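Local coordinates for tail fiber protein (PDB 5W5P), which forms the tailspike of an Acinetobacter baumannii phage, which probably binds and may cleave the capsular polysaccharide of the host, at the interface of chains A and B. Numbering follows the deposited sequence. Chains: chain A/B, Tail fiber protein.

Contact 1: the interface of chains A and B. Residues chain A 499, 512-514, 546-547; chain B 493, 520-522.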
ATOM      1  N   PHE A 499     -18.249 -37.346   6.169  1.00 47.74           N
ATOM      2  CA  PHE A 499     -18.561 -37.411   7.594  1.00 48.15           C
ATOM      3  C   PHE A 499     -20.068 -37.585   7.748  1.00 50.07           C
ATOM      4  O   PHE A 499     -20.842 -36.670   7.447  1.00 50.77           O
ATOM      5  CB  PHE A 499     -18.069 -36.157   8.313  1.00 46.97           C
ATOM      6  CG  PHE A 499     -18.425 -36.109   9.781  1.00 48.09           C
ATOM      7  CD1 PHE A 499     -18.536 -37.272  10.528  1.00 49.48           C
ATOM      8  CD2 PHE A 499     -18.644 -34.898  10.412  1.00 49.38           C
ATOM      9  CE1 PHE A 499     -18.861 -37.223  11.872  1.00 49.47           C
ATOM     10  CE2 PHE A 499     -18.970 -34.847  11.757  1.00 49.74           C
ATOM     11  CZ  PHE A 499     -19.076 -36.011  12.486  1.00 47.55           C
ATOM     12  N   ALA A 512     -22.047 -41.981  14.324  1.00 45.97           N
ATOM     13  CA  ALA A 512     -21.139 -41.173  13.526  1.00 53.30           C
ATOM     14  C   ALA A 512     -20.133 -42.084  12.844  1.00 48.05           C
ATOM     15  O   ALA A 512     -19.648 -43.043  13.444  1.00 47.52           O
ATOM     16  CB  ALA A 512     -20.420 -40.119  14.381  1.00 44.37           C
ATOM     17  N   ALA A 513     -19.823 -41.765  11.592  1.00 46.91           N
ATOM     18  CA  ALA A 513     -18.876 -42.536  10.805  1.00 47.32           C
ATOM     19  C   ALA A 513     -18.266 -41.624   9.753  1.00 49.05           C
ATOM     20  O   ALA A 513     -18.702 -40.485   9.558  1.00 48.54           O
ATOM     21  CB  ALA A 513     -19.551 -43.745  10.150  1.00 47.37           C
ATOM     22  N   VAL A 514     -17.249 -42.136   9.067  1.00 48.35           N
ATOM     23  CA  VAL A 514     -16.617 -41.401   7.977  1.00 46.46           C
ATOM     24  C   VAL A 514     -16.151 -42.406   6.932  1.00 47.56           C
ATOM     25  O   VAL A 514     -15.594 -43.457   7.270  1.00 50.59           O
ATOM     26  CB  VAL A 514     -15.457 -40.514   8.478  1.00 43.57           C
ATOM     27  CG1 VAL A 514     -14.526 -41.301   9.380  1.00 44.52           C
ATOM     28  CG2 VAL A 514     -14.695 -39.887   7.312  1.00 40.00           C
ATOM     29  N   GLN A 546     -16.142 -46.157  12.061  1.00 51.40           N
ATOM     30  CA  GLN A 546     -17.327 -45.676  12.749  1.00 48.87           C
ATOM     31  C   GLN A 546     -17.146 -45.881  14.241  1.00 48.50           C
ATOM     32  O   GLN A 546     -16.399 -46.759  14.678  1.00 45.67           O
ATOM     33  CB  GLN A 546     -18.597 -46.395  12.274  1.00 49.85           C
ATOM     34  CG  GLN A 546     -18.697 -47.854  12.695  1.00 52.57           C
ATOM     35  CD  GLN A 546     -19.799 -48.596  11.963  1.00 51.89           C
ATOM     36  OE1 GLN A 546     -20.918 -48.100  11.830  1.00 53.64           O
ATOM     37  NE2 GLN A 546     -19.480 -49.784  11.470  1.00 51.74           N
ATOM     38  N   LEU A 547     -17.828 -45.053  15.019  1.00 52.18           N
ATOM     39  CA  LEU A 547     -17.837 -45.221  16.462  1.00 52.86           C
ATOM     40  C   LEU A 547     -18.866 -46.277  16.844  1.00 51.53           C
ATOM     41  O   LEU A 547     -20.000 -46.255  16.357  1.00 50.16           O
ATOM     42  CB  LEU A 547     -18.139 -43.891  17.150  1.00 50.67           C
ATOM     43  CG  LEU A 547     -16.916 -42.992  17.313  1.00 49.04           C
ATOM     44  CD1 LEU A 547     -17.308 -41.521  17.231  1.00 45.89           C
ATOM     45  CD2 LEU A 547     -16.201 -43.302  18.621  1.00 45.47           C
TER
ATOM     46  N   THR B 493     -13.813 -34.913  11.531  1.00 42.74           N
ATOM     47  CA  THR B 493     -13.079 -36.062  11.028  1.00 40.81           C
ATOM     48  C   THR B 493     -11.704 -35.593  10.575  1.00 42.00           C
ATOM     49  O   THR B 493     -11.464 -34.392  10.411  1.00 42.89           O
ATOM     50  CB  THR B 493     -13.819 -36.758   9.880  1.00 41.52           C
ATOM     51  OG1 THR B 493     -14.103 -35.818   8.837  1.00 38.61           O
ATOM     52  CG2 THR B 493     -15.120 -37.355  10.388  1.00 41.09           C
ATOM     53  N   VAL B 520     -12.892 -40.392  13.271  1.00 48.37           N
ATOM     54  CA  VAL B 520     -14.146 -39.669  13.444  1.00 47.48           C
ATOM     55  C   VAL B 520     -14.274 -39.317  14.922  1.00 48.42           C
ATOM     56  O   VAL B 520     -14.011 -40.157  15.789  1.00 48.07           O
ATOM     57  CB  VAL B 520     -15.359 -40.491  12.956  1.00 46.22           C
ATOM     58  CG1 VAL B 520     -15.326 -41.904  13.535  1.00 42.93           C
ATOM     59  CG2 VAL B 520     -16.666 -39.784  13.291  1.00 45.70           C
ATOM     60  N   VAL B 521     -14.640 -38.068  15.212  1.00 48.35           N
ATOM     61  CA  VAL B 521     -14.786 -37.574  16.578  1.00 48.46           C
ATOM     62  C   VAL B 521     -16.229 -37.123  16.770  1.00 50.24           C
ATOM     63  O   VAL B 521     -16.734 -36.312  15.985  1.00 49.79           O
ATOM     64  CB  VAL B 521     -13.807 -36.417  16.872  1.00 45.21           C
ATOM     65  CG1 VAL B 521     -13.711 -36.158  18.370  1.00 42.72           C
ATOM     66  CG2 VAL B 521     -12.432 -36.716  16.289  1.00 41.45           C
ATOM     67  N   GLN B 522     -16.887 -37.636  17.810  1.00 43.85           N
ATOM     68  CA  GLN B 522     -18.280 -37.287  18.061  1.00 47.04           C
ATOM     69  C   GLN B 522     -18.624 -37.529  19.526  1.00 48.50           C
ATOM     70  O   GLN B 522     -18.257 -38.561  20.096  1.00 46.45           O
ATOM     71  CB  GLN B 522     -19.229 -38.091  17.161  1.00 45.59           C
ATOM     72  CG  GLN B 522     -20.723 -37.915  17.473  1.00 45.30           C
ATOM     73  CD  GLN B 522     -21.292 -36.590  16.964  1.00 58.56           C
ATOM     74  OE1 GLN B 522     -21.106 -36.219  15.800  1.00 44.06           O
ATOM     75  NE2 GLN B 522     -21.997 -35.875  17.838  1.00 45.44           N
TER
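Strands 492-503 and 509-523 of chain A, joined by the loop residue A:Leu547 just past strand 535-546, meet the same-numbered strands 492-503 and 509-523 of chain B, with A:Phe499 touching B:Thr493 and B:Val520. The elements match but the residues differ, as expected of a contact without exact two-fold symmetry. No nitrogen or oxygen of one chain comes within bonding reach of the other, so this is an apolar patch held by van der Waals contact, where the C-terminal strand domains of two neighbouring subunits pack, and it likely contributes to assembly. Its pivot is the methyl of B:Thr493: CG2 stands above the ring plane of A:Phe499, offset to the rim and 3.4 Å from CD1. The same methyl meets A:Val514 tip to tip, 3.7 Å from its CB, and is thus wedged between two chain A side chains. A:Phe499 reaches this place with CG anti to its backbone N (chi1 177°). Within chain A the carbonyl oxygen of A:Ala513 lies in the ring plane at the edge, a contact that may help set the ring's orientation.

B:Val520 buries 46 Å². Its side chain and that of A:Phe499 cross at about a right angle, and CG2 of B:Val520 comes 3.7 Å from CE1 of A:Phe499. CG2 of B:Val520 also faces the methyl CB of A:Ala512 at 3.9 Å. CB of B:Val520 lies 3.8 Å from CG1 of A:Val514, the two valines sliding past each other in opposite directions.

B:Gln522 adds the aliphatic part of its chain. Its CB is 3.6 Å from CB of A:Ala512, and A:Leu547 crosses it at about a right angle, bringing CD1 to 3.9 Å from that same CB. The chain then bends at chi2 (76°), carrying the amide toward the far end of the phenyl ring with the planes 25° apart, nearly coplanar. There the amide oxygen OE1 of B:Gln522 stops 3.9 Å from CZ of A:Phe499.

Contact 2: the interface of chains A and B. Residues chain A 313-315, 336-337; chain B 280-281, 307-308, 310.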
ATOM      1  N   GLY A 313       6.958   0.818  -3.128  1.00 33.93           N
ATOM      2  CA  GLY A 313       7.029   1.584  -4.359  1.00 33.21           C
ATOM      3  C   GLY A 313       8.279   2.415  -4.557  1.00 37.33           C
ATOM      4  O   GLY A 313       8.243   3.398  -5.305  1.00 41.14           O
ATOM      5  N   ASN A 314       9.387   2.054  -3.914  1.00 35.77           N
ATOM      6  CA  ASN A 314      10.636   2.771  -4.108  1.00 34.44           C
ATOM      7  C   ASN A 314      11.279   2.390  -5.440  1.00 36.70           C
ATOM      8  O   ASN A 314      11.023   1.324  -6.005  1.00 34.95           O
ATOM      9  CB  ASN A 314      11.619   2.470  -2.979  1.00 32.78           C
ATOM     10  CG  ASN A 314      11.231   3.126  -1.674  1.00 36.37           C
ATOM     11  OD1 ASN A 314      11.288   4.350  -1.534  1.00 37.85           O
ATOM     12  ND2 ASN A 314      10.847   2.310  -0.699  1.00 31.88           N
ATOM     13  N   LEU A 315      12.124   3.289  -5.938  1.00 40.28           N
ATOM     14  CA  LEU A 315      13.064   2.982  -7.008  1.00 34.10           C
ATOM     15  C   LEU A 315      14.439   2.789  -6.385  1.00 41.79           C
ATOM     16  O   LEU A 315      14.865   3.600  -5.555  1.00 43.70           O
ATOM     17  CB  LEU A 315      13.091   4.096  -8.052  1.00 34.63           C
ATOM     18  CG  LEU A 315      14.281   4.229  -9.006  1.00 36.99           C
ATOM     19  CD1 LEU A 315      14.208   3.211 -10.114  1.00 35.96           C
ATOM     20  CD2 LEU A 315      14.305   5.633  -9.592  1.00 39.39           C
ATOM     21  N   ASN A 336       8.299  -2.588  -4.608  1.00 37.40           N
ATOM     22  CA  ASN A 336       9.557  -1.911  -4.879  1.00 37.39           C
ATOM     23  C   ASN A 336      10.086  -2.283  -6.261  1.00 37.53           C
ATOM     24  O   ASN A 336       9.732  -3.312  -6.842  1.00 39.28           O
ATOM     25  CB  ASN A 336      10.593  -2.247  -3.809  1.00 38.15           C
ATOM     26  CG  ASN A 336      10.296  -1.569  -2.493  1.00 39.02           C
ATOM     27  OD1 ASN A 336      10.230  -0.339  -2.419  1.00 39.07           O
ATOM     28  ND2 ASN A 336      10.086  -2.366  -1.448  1.00 36.61           N
ATOM     29  N   TYR A 337      10.944  -1.413  -6.787  1.00 35.08           N
ATOM     30  CA  TYR A 337      11.562  -1.576  -8.098  1.00 35.96           C
ATOM     31  C   TYR A 337      13.070  -1.628  -7.885  1.00 38.36           C
ATOM     32  O   TYR A 337      13.700  -0.601  -7.600  1.00 39.11           O
ATOM     33  CB  TYR A 337      11.153  -0.429  -9.027  1.00 37.84           C
ATOM     34  CG  TYR A 337      11.748  -0.441 -10.425  1.00 42.03           C
ATOM     35  CD1 TYR A 337      13.059  -0.034 -10.649  1.00 42.53           C
ATOM     36  CD2 TYR A 337      10.981  -0.806 -11.527  1.00 40.97           C
ATOM     37  CE1 TYR A 337      13.598  -0.026 -11.915  1.00 42.06           C
ATOM     38  CE2 TYR A 337      11.514  -0.795 -12.804  1.00 39.78           C
ATOM     39  CZ  TYR A 337      12.824  -0.402 -12.992  1.00 43.60           C
ATOM     40  OH  TYR A 337      13.366  -0.386 -14.259  1.00 38.21           O
TER
ATOM     41  N   PHE B 280       8.390   1.732 -17.090  1.00 44.77           N
ATOM     42  CA  PHE B 280       9.302   1.311 -16.030  1.00 38.79           C
ATOM     43  C   PHE B 280       8.939   2.081 -14.771  1.00 35.18           C
ATOM     44  O   PHE B 280       8.903   3.313 -14.793  1.00 38.02           O
ATOM     45  CB  PHE B 280      10.771   1.579 -16.393  1.00 37.44           C
ATOM     46  CG  PHE B 280      11.234   0.902 -17.653  1.00 42.21           C
ATOM     47  CD1 PHE B 280      11.046   1.505 -18.893  1.00 41.59           C
ATOM     48  CD2 PHE B 280      11.892  -0.322 -17.601  1.00 36.14           C
ATOM     49  CE1 PHE B 280      11.483   0.893 -20.057  1.00 37.75           C
ATOM     50  CE2 PHE B 280      12.333  -0.939 -18.765  1.00 36.88           C
ATOM     51  CZ  PHE B 280      12.128  -0.331 -19.994  1.00 37.15           C
ATOM     52  N   ASN B 281       8.673   1.363 -13.683  1.00 34.81           N
ATOM     53  CA  ASN B 281       8.487   1.957 -12.360  1.00 33.28           C
ATOM     54  C   ASN B 281       7.406   3.040 -12.395  1.00 37.32           C
ATOM     55  O   ASN B 281       7.651   4.229 -12.218  1.00 38.06           O
ATOM     56  CB  ASN B 281       9.819   2.505 -11.841  1.00 33.69           C
ATOM     57  CG  ASN B 281       9.698   3.120 -10.466  1.00 42.51           C
ATOM     58  OD1 ASN B 281       9.098   2.541  -9.559  1.00 40.43           O
ATOM     59  ND2 ASN B 281      10.269   4.313 -10.303  1.00 33.65           N
ATOM     60  N   ASN B 307       7.522  -2.868 -16.425  1.00 39.46           N
ATOM     61  CA  ASN B 307       8.403  -3.312 -15.348  1.00 39.49           C
ATOM     62  C   ASN B 307       7.960  -2.594 -14.078  1.00 37.97           C
ATOM     63  O   ASN B 307       8.370  -1.459 -13.824  1.00 38.21           O
ATOM     64  CB  ASN B 307       9.865  -3.017 -15.675  1.00 40.02           C
ATOM     65  CG  ASN B 307      10.465  -4.022 -16.648  1.00 41.23           C
ATOM     66  OD1 ASN B 307      10.390  -3.852 -17.867  1.00 39.27           O
ATOM     67  ND2 ASN B 307      11.060  -5.082 -16.110  1.00 40.31           N
ATOM     68  N   VAL B 308       7.117  -3.268 -13.289  1.00 35.03           N
ATOM     69  CA  VAL B 308       6.515  -2.749 -12.059  1.00 36.62           C
ATOM     70  C   VAL B 308       5.510  -1.643 -12.357  1.00 38.67           C
ATOM     71  O   VAL B 308       5.854  -0.596 -12.919  1.00 36.48           O
ATOM     72  CB  VAL B 308       7.572  -2.246 -11.056  1.00 34.98           C
ATOM     73  CG1 VAL B 308       6.907  -1.817  -9.751  1.00 33.12           C
ATOM     74  CG2 VAL B 308       8.596  -3.318 -10.797  1.00 35.07           C
ATOM     75  N   ARG B 310       2.106   0.083  -9.988  1.00 36.59           N
ATOM     76  CA  ARG B 310       1.233   0.055  -8.823  1.00 35.50           C
ATOM     77  C   ARG B 310       0.090   1.019  -9.085  1.00 36.58           C
ATOM     78  O   ARG B 310       0.325   2.159  -9.500  1.00 37.86           O
ATOM     79  CB  ARG B 310       1.969   0.449  -7.532  1.00 35.83           C
ATOM     80  CG  ARG B 310       3.349  -0.157  -7.369  1.00 33.34           C
ATOM     81  CD  ARG B 310       4.408   0.668  -8.088  1.00 35.00           C
ATOM     82  NE  ARG B 310       5.722   0.498  -7.479  1.00 40.50           N
ATOM     83  CZ  ARG B 310       6.859   0.896  -8.038  1.00 41.52           C
ATOM     84  NH1 ARG B 310       8.014   0.688  -7.419  1.00 41.22           N
ATOM     85  NH2 ARG B 310       6.842   1.499  -9.217  1.00 43.02           N
TER
HETATM   86  O   HOH W   1       9.050   4.982  -7.682  1.00 36.60           O
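A:Tyr337 of strand 337-339 is laid across B:Asn281, B:Val308 and the loop residues B:Phe280 and B:Asn307, hiding 86 Å² of its surface. CG is anti to the backbone N (chi1 179°), which sends the ring out toward chain B. CB of A:Tyr337 has both the amide oxygen OD1 of B:Asn281 and NH1 of B:Arg310 on the same side. At CG and CD2 the ring of A:Tyr337 passes beneath CB of B:Asn281, which sits 3.8 Å from the ring centroid in a CH-pi contact. CD2 of A:Tyr337 also meets a methyl of B:Val308, 3.5 Å from its CG2. CE2 of A:Tyr337 turns its edge to the backbone oxygen O of B:Asn307, in the ring plane at 3.4 Å. At the tip, the phenol OH of A:Tyr337 rests 3.7 Å from CD2 of B:Phe280.

B:Arg310, which also touches chain A, positions B:Asn281: its NH2 donates to OD1 of B:Asn281 at 2.5 Å, the acceptor lying in the guanidinium plane. NH1 of B:Arg310 packs 3.3 Å from CA of A:Gly313, bringing the charged group against chain A's backbone without bonding to it. Water 1 supplies a polar link across the boundary, its O 3.0 Å from the carbonyl oxygen O of A:Gly313 and also bonded by ND2 of B:Asn281. By covering one face and lining the edge of an aromatic ring, and by bridging a backbone carbonyl, the site likely contributes to holding the parallel beta-helical bodies of neighbouring subunits together in the tailspike.

The C-alpha centres of contact 1 and contact 2 lie about 53 Å apart, and the two have no residue or secondary-structure element in common. Contact 1 draws on long strands toward the C-terminus (492-546), whereas contact 2 uses short strands and loops of the middle body (280-339). Both join the same pair of chains, so A and B are fastened at well-separated levels along the spike, which should resist their twisting or sliding. Each uses different residues on its two sides, a pattern suited to the three-copy deposited assembly, in which the sites recur between copies; tailspikes are typically trimers.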